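Local coordinates for protein CurB (Lyngbya majuscula, PDB 5KP7) that probably serves as an acyl carrier protein, holding intermediates of a biosynthetic pathway on a covalently attached 4'-phosphopantetheine arm, at residues Gly88-Asn91 with Ile92-Ala96. Residues are numbered along the deposited sequence; the frame is centred on the assembly and turned at random.
Sequences GAKN and IGELA
Ala89 turns its methyl group onto the first turn of helix 92-102, with CB 3.6 Å from Leu95 N and 4.1 Å from Leu95 CB, a small apolar patch beside the bonds that start the helix. At Lys90 it is the backbone that makes the polar contact: its N-H donates to Glu94 OE1 at 2.8 Å and 164°, meeting that oxygen on the anti side and somewhat out of the carboxylate plane. Lys90 CB and CG lie against the same oxygen, whereas the ammonium end leads away, NZ staying 6.4 Å from Glu94 OE1, so no salt bridge forms. Asn91 is the N-cap. With CG between its own backbone N and carbonyl carbon (chi1 56°), its amide swings forward over the helix start, and OD1 accepts from Glu94 N at 2.7 Å, almost straight at both donor and acceptor. Together with the Glu94 carboxylate returning to accept from Lys90 N, one residue before the cap, this side-chain cap opens the last helix of the carrier-protein helical bundle, whose Ile92 and Leu95 pack on Ile34 of helix 27-41. The Glu94 and Asn91 side chains cross at about a right angle, with the amide and carboxylate planes 54° apart and Glu94 CG 3.3 Å from Asn91 OD1. Were Asn91 an alanine, Glu94 N would probably lose its capping acceptor and the first turn would be more prone to fray. The Asn91 backbone O accepts in its carbonyl plane from Leu95 N at 3.1 Å, the first i to i+4 bond of the helix.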
ATOM      1  N   GLY B  88     -11.241  -8.598 -18.428  1.00 38.01           N
ATOM      2  CA  GLY B  88     -12.693  -8.588 -18.515  1.00 41.33           C
ATOM      3  C   GLY B  88     -13.332  -9.866 -19.014  1.00 43.23           C
ATOM      4  O   GLY B  88     -14.562  -9.953 -19.040  1.00 46.51           O
ATOM      5  N   ALA B  89     -12.527 -10.855 -19.397  1.00 42.71           N
ATOM      6  CA  ALA B  89     -13.069 -12.134 -19.873  1.00 44.94           C
ATOM      7  C   ALA B  89     -13.598 -12.943 -18.699  1.00 47.24           C
ATOM      8  O   ALA B  89     -13.005 -12.921 -17.619  1.00 47.29           O
ATOM      9  CB  ALA B  89     -11.999 -12.917 -20.596  1.00 43.49           C
ATOM     10  N   LYS B  90     -14.701 -13.657 -18.905  1.00 50.83           N
ATOM     11  CA  LYS B  90     -15.294 -14.488 -17.845  1.00 53.32           C
ATOM     12  C   LYS B  90     -14.973 -15.971 -17.990  1.00 52.19           C
ATOM     13  O   LYS B  90     -15.257 -16.743 -17.088  1.00 53.85           O
ATOM     14  CB  LYS B  90     -16.818 -14.281 -17.769  1.00 58.29           C
ATOM     15  CG  LYS B  90     -17.267 -12.828 -17.615  1.00 61.06           C
ATOM     16  CD  LYS B  90     -16.649 -12.124 -16.413  1.00 61.53           C
ATOM     17  CE  LYS B  90     -16.846 -10.608 -16.446  1.00 63.61           C
ATOM     18  NZ  LYS B  90     -18.209 -10.208 -15.986  1.00 68.81           N
ATOM     19  N   ASN B  91     -14.397 -16.375 -19.117  1.00 50.35           N
ATOM     20  CA  ASN B  91     -13.914 -17.745 -19.273  1.00 50.02           C
ATOM     21  C   ASN B  91     -12.779 -17.760 -20.278  1.00 48.01           C
ATOM     22  O   ASN B  91     -12.479 -16.733 -20.872  1.00 47.21           O
ATOM     23  CB  ASN B  91     -15.064 -18.660 -19.704  1.00 53.28           C
ATOM     24  CG  ASN B  91     -15.744 -18.179 -20.967  1.00 55.08           C
ATOM     25  OD1 ASN B  91     -15.087 -17.891 -21.962  1.00 55.08           O
ATOM     26  ND2 ASN B  91     -17.068 -18.111 -20.941  1.00 58.69           N
ATOM     27  N   ILE B  92     -12.150 -18.917 -20.470  1.00 48.11           N
ATOM     28  CA  ILE B  92     -10.986 -19.002 -21.366  1.00 47.50           C
ATOM     29  C   ILE B  92     -11.352 -18.818 -22.837  1.00 48.68           C
ATOM     30  O   ILE B  92     -10.538 -18.321 -23.620  1.00 47.50           O
ATOM     31  CB  ILE B  92     -10.131 -20.273 -21.144  1.00 48.36           C
ATOM     32  CG1 ILE B  92     -10.915 -21.571 -21.401  1.00 50.90           C
ATOM     33  CG2 ILE B  92      -9.555 -20.280 -19.732  1.00 47.81           C
ATOM     34  CD1 ILE B  92     -10.073 -22.813 -21.191  1.00 52.41           C
ATOM     35  N   GLY B  93     -12.577 -19.202 -23.197  1.00 50.64           N
ATOM     36  CA  GLY B  93     -13.104 -18.980 -24.529  1.00 53.25           C
ATOM     37  C   GLY B  93     -13.189 -17.505 -24.872  1.00 52.81           C
ATOM     38  O   GLY B  93     -12.783 -17.099 -25.953  1.00 53.69           O
ATOM     39  N   GLU B  94     -13.724 -16.711 -23.947  1.00 51.53           N
ATOM     40  CA  GLU B  94     -13.761 -15.258 -24.103  1.00 50.80           C
ATOM     41  C   GLU B  94     -12.357 -14.650 -24.126  1.00 47.99           C
ATOM     42  O   GLU B  94     -12.126 -13.696 -24.866  1.00 48.77           O
ATOM     43  CB  GLU B  94     -14.605 -14.597 -23.004  1.00 51.40           C
ATOM     44  CG  GLU B  94     -16.092 -14.914 -23.099  1.00 54.74           C
ATOM     45  CD  GLU B  94     -16.940 -14.148 -22.090  1.00 56.85           C
ATOM     46  OE1 GLU B  94     -16.367 -13.528 -21.154  1.00 55.26           O
ATOM     47  OE2 GLU B  94     -18.190 -14.153 -22.238  1.00 60.19           O
ATOM     48  N   LEU B  95     -11.426 -15.184 -23.325  1.00 45.12           N
ATOM     49  CA  LEU B  95     -10.031 -14.698 -23.358  1.00 42.99           C
ATOM     50  C   LEU B  95      -9.431 -14.928 -24.732  1.00 43.83           C
ATOM     51  O   LEU B  95      -8.771 -14.048 -25.282  1.00 42.80           O
ATOM     52  CB  LEU B  95      -9.158 -15.383 -22.301  1.00 41.41           C
ATOM     53  CG  LEU B  95      -7.725 -14.870 -22.155  1.00 40.69           C
ATOM     54  CD1 LEU B  95      -7.703 -13.356 -21.914  1.00 39.71           C
ATOM     55  CD2 LEU B  95      -7.038 -15.604 -21.014  1.00 40.55           C
ATOM     56  N   ALA B  96      -9.663 -16.117 -25.268  1.00 45.76           N
ATOM     57  CA  ALA B  96      -9.250 -16.453 -26.639  1.00 49.07           C
ATOM     58  C   ALA B  96      -9.768 -15.442 -27.660  1.00 51.18           C
ATOM     59  O   ALA B  96      -9.020 -15.035 -28.550  1.00 52.70           O
ATOM     60  CB  ALA B  96      -9.709 -17.857 -27.010  1.00 50.91           C
TER